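Local coordinates for protein putative pyridoxal phosphate-dependent transferase (Clostridium difficile, PDB 4DQ6) that binds pyridoxal-5'-phosphate in a fold of the aminotransferase class I and II family and is probably a transferase dependent on it, at residues D33-W38 and R376-E381. Sequence-based numbering, arbitrary orientation.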
ATOM      1  N   ASP A  33      11.235  15.084  22.713  1.00 29.32           N
ATOM      2  CA  ASP A  33      10.748  15.403  24.035  0.50 29.31           C
ATOM      3  C   ASP A  33       9.769  16.583  24.016  1.00 28.06           C
ATOM      4  O   ASP A  33      10.025  17.649  24.615  1.00 27.55           O
ATOM      5  CB  ASP A  33      11.927  15.733  24.934  0.50 31.44           C
ATOM      6  CG  ASP A  33      11.546  15.703  26.365  0.50 33.88           C
ATOM      7  OD1 ASP A  33      10.645  14.889  26.663  0.50 36.03           O
ATOM      8  OD2 ASP A  33      12.128  16.465  27.176  0.50 37.43           O
ATOM      9  N   LEU A  34       8.673  16.395  23.285  1.00 25.12           N
ATOM     10  CA  LEU A  34       7.626  17.378  23.114  1.00 23.07           C
ATOM     11  C   LEU A  34       6.247  16.734  23.301  1.00 21.46           C
ATOM     12  O   LEU A  34       6.086  15.567  23.083  1.00 20.88           O
ATOM     13  CB  LEU A  34       7.709  17.973  21.709  1.00 22.66           C
ATOM     14  CG  LEU A  34       9.045  18.594  21.358  1.00 23.55           C
ATOM     15  CD1 LEU A  34       8.971  18.890  19.868  1.00 23.43           C
ATOM     16  CD2 LEU A  34       9.299  19.840  22.171  1.00 24.71           C
ATOM     17  N   LEU A  35       5.252  17.541  23.672  1.00 21.23           N
ATOM     18  CA  LEU A  35       3.859  17.105  23.724  1.00 20.16           C
ATOM     19  C   LEU A  35       3.334  17.239  22.277  1.00 20.04           C
ATOM     20  O   LEU A  35       3.301  18.334  21.758  1.00 20.21           O
ATOM     21  CB  LEU A  35       3.033  17.999  24.657  1.00 20.53           C
ATOM     22  CG  LEU A  35       1.564  17.622  24.971  0.50 21.04           C
ATOM     23  CD1 LEU A  35       1.115  18.176  26.323  0.50 21.98           C
ATOM     24  CD2 LEU A  35       0.614  18.141  23.917  0.50 20.36           C
ATOM     25  N   PRO A  36       2.905  16.137  21.665  1.00 18.89           N
ATOM     26  CA  PRO A  36       2.571  16.206  20.227  1.00 18.86           C
ATOM     27  C   PRO A  36       1.126  16.614  19.958  1.00 18.71           C
ATOM     28  O   PRO A  36       0.184  15.966  20.409  1.00 20.45           O
ATOM     29  CB  PRO A  36       2.829  14.764  19.767  1.00 18.98           C
ATOM     30  CG  PRO A  36       2.487  13.972  20.962  1.00 19.47           C
ATOM     31  CD  PRO A  36       2.957  14.747  22.146  1.00 19.92           C
ATOM     32  N   MET A  37       0.943  17.662  19.166  1.00 18.00           N
ATOM     33  CA  MET A  37      -0.377  18.097  18.755  1.00 16.72           C
ATOM     34  C   MET A  37      -0.371  18.423  17.272  1.00 17.10           C
ATOM     35  O   MET A  37      -1.064  19.378  16.829  1.00 17.95           O
ATOM     36  CB  MET A  37      -0.784  19.360  19.531  1.00 18.17           C
ATOM     37  CG  MET A  37      -0.739  19.225  21.044  1.00 18.16           C
ATOM     38  SD  MET A  37      -1.997  18.155  21.764  1.00 19.47           S
ATOM     39  CE  MET A  37      -3.470  19.202  21.683  1.00 18.07           C
ATOM     40  N   TRP A  38       0.390  17.653  16.528  1.00 16.12           N
ATOM     41  CA  TRP A  38       0.727  18.060  15.158  1.00 17.29           C
ATOM     42  C   TRP A  38       0.038  17.145  14.174  1.00 19.33           C
ATOM     43  O   TRP A  38      -1.098  17.422  13.737  1.00 20.34           O
ATOM     44  CB  TRP A  38       2.265  18.206  15.008  1.00 18.00           C
ATOM     45  CG  TRP A  38       3.085  16.938  15.247  1.00 17.69           C
ATOM     46  CD1 TRP A  38       3.210  16.184  16.427  1.00 17.69           C
ATOM     47  CD2 TRP A  38       3.971  16.283  14.289  1.00 18.49           C
ATOM     48  NE1 TRP A  38       4.040  15.122  16.237  1.00 17.77           N
ATOM     49  CE2 TRP A  38       4.549  15.140  14.978  1.00 18.82           C
ATOM     50  CE3 TRP A  38       4.316  16.507  12.947  1.00 19.92           C
ATOM     51  CZ2 TRP A  38       5.429  14.273  14.368  1.00 19.10           C
ATOM     52  CZ3 TRP A  38       5.195  15.614  12.332  1.00 20.63           C
ATOM     53  CH2 TRP A  38       5.771  14.532  13.037  1.00 19.46           C
ATOM     54  N   ARG A 376      -9.213  15.512  26.956  1.00 17.23           N
ATOM     55  CA  ARG A 376      -9.245  16.815  27.546  1.00 17.52           C
ATOM     56  C   ARG A 376      -8.010  17.145  28.353  1.00 17.61           C
ATOM     57  O   ARG A 376      -7.486  18.257  28.275  1.00 18.77           O
ATOM     58  CB  ARG A 376     -10.523  16.997  28.401  1.00 18.79           C
ATOM     59  CG  ARG A 376     -10.646  18.378  29.036  1.00 19.14           C
ATOM     60  CD  ARG A 376     -10.696  19.543  28.059  1.00 19.17           C
ATOM     61  NE  ARG A 376     -11.868  19.397  27.237  1.00 18.48           N
ATOM     62  CZ  ARG A 376     -13.085  19.809  27.545  1.00 20.31           C
ATOM     63  NH1 ARG A 376     -13.339  20.411  28.708  1.00 21.06           N
ATOM     64  NH2 ARG A 376     -14.091  19.516  26.740  1.00 19.58           N
ATOM     65  N   SER A 377      -7.561  16.191  29.189  1.00 18.50           N
ATOM     66  CA  SER A 377      -6.388  16.383  30.027  1.00 19.68           C
ATOM     67  C   SER A 377      -5.146  16.773  29.192  1.00 19.14           C
ATOM     68  O   SER A 377      -4.362  17.603  29.618  1.00 18.83           O
ATOM     69  CB  SER A 377      -6.152  15.132  30.901  1.00 20.50           C
ATOM     70  OG  SER A 377      -7.050  15.095  31.973  0.50 20.09           O
ATOM     71  N   MET A 378      -4.953  16.093  28.056  1.00 19.19           N
ATOM     72  CA  MET A 378      -3.800  16.335  27.192  1.00 18.61           C
ATOM     73  C   MET A 378      -3.929  17.693  26.487  1.00 17.68           C
ATOM     74  O   MET A 378      -2.980  18.440  26.360  1.00 19.09           O
ATOM     75  CB  MET A 378      -3.705  15.233  26.142  1.00 19.81           C
ATOM     76  CG  MET A 378      -2.637  15.449  25.108  1.00 20.41           C
ATOM     77  SD  MET A 378      -2.355  13.939  24.157  1.00 23.04           S
ATOM     78  CE  MET A 378      -1.372  14.623  22.799  1.00 23.53           C
ATOM     79  N   LEU A 379      -5.140  18.011  26.078  1.00 17.39           N
ATOM     80  CA  LEU A 379      -5.432  19.316  25.480  1.00 16.92           C
ATOM     81  C   LEU A 379      -5.150  20.461  26.440  1.00 18.13           C
ATOM     82  O   LEU A 379      -4.482  21.438  26.113  1.00 17.05           O
ATOM     83  CB  LEU A 379      -6.880  19.354  24.995  1.00 16.81           C
ATOM     84  CG  LEU A 379      -7.347  20.697  24.414  1.00 16.10           C
ATOM     85  CD1 LEU A 379      -6.459  21.314  23.282  1.00 16.18           C
ATOM     86  CD2 LEU A 379      -8.798  20.594  23.921  1.00 17.78           C
ATOM     87  N   GLU A 380      -5.612  20.305  27.676  1.00 18.58           N
ATOM     88  CA  GLU A 380      -5.291  21.305  28.736  1.00 20.67           C
ATOM     89  C   GLU A 380      -3.782  21.495  28.887  1.00 20.01           C
ATOM     90  O   GLU A 380      -3.270  22.603  28.960  1.00 20.69           O
ATOM     91  CB  GLU A 380      -5.954  21.039  30.103  1.00 21.87           C
ATOM     92  CG  GLU A 380      -5.220  21.875  31.167  0.50 22.97           C
ATOM     93  CD  GLU A 380      -5.727  21.751  32.589  0.50 25.40           C
ATOM     94  OE1 GLU A 380      -5.654  20.668  33.213  0.50 24.22           O
ATOM     95  OE2 GLU A 380      -6.138  22.809  33.100  0.50 27.15           O
ATOM     96  N   GLU A 381      -3.050  20.387  28.972  1.00 20.59           N
ATOM     97  CA  GLU A 381      -1.623  20.457  29.092  1.00 21.11           C
ATOM     98  C   GLU A 381      -0.991  21.163  27.917  1.00 19.25           C
ATOM     99  O   GLU A 381      -0.064  21.940  28.090  1.00 19.42           O
ATOM    100  CB  GLU A 381      -1.041  19.026  29.315  1.00 24.17           C
ATOM    101  CG  GLU A 381       0.348  18.971  29.845  0.50 26.47           C
ATOM    102  CD  GLU A 381       0.926  17.581  29.714  0.50 27.94           C
ATOM    103  OE1 GLU A 381       0.242  16.633  30.173  0.50 29.55           O
ATOM    104  OE2 GLU A 381       2.046  17.431  29.161  0.50 28.79           O
TER
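M378 carries this contact, reaching from the first turn of the C-terminal helix to the short strand 35-36. Its CG lies anti to the backbone N (chi1 174°) and the rest of the chain is extended, so the terminal CE arrives between L35, P36 and M37. A long, unbranched side chain suits this place, because the two backbones stay apart: even L35 and E381 have their CA atoms 8.4 Å from each other. M378 CE lies 3.2 Å from P36 O, a buried carbonyl oxygen that has no hydrogen-bond partner, and meets M37 SD tip to tip at 3.7 Å. L35 and M378 run alongside each other, antiparallel, with L35 CD2 4.2 Å from M378 CE. M37 folds back at chi2 and chi3 (-70° and -76°), a bend its flexible thioether allows; its side chain runs nearly perpendicular to that of L379, with M37 CE 4.0 Å from L379 CD1. Branched leucines fill the buried flanks of both methionines.

The looser side is exposed E381, which buries little here. Its CB, CG and carboxylate all lie along L35 CD1; the 3.1 Å approach of E381 OE2 to L35 CD1 is no bond and belongs to one of two conformers deposited for each residue. Glutamate suits this rim: its methylenes pack on leucine while its charge pairs weakly with R385. No hydrogen bond joins the segments, which meet mainly by van der Waals packing, apart from the residues lining the pyridoxal-5'-phosphate pocket.

Backbone hydrogen bonds tie L35 and M37 to A353 in the parallel strand 352-353, and L379 packs against F305, so helix 376-390 touches both helix 289-313 and the small two-stranded sheet.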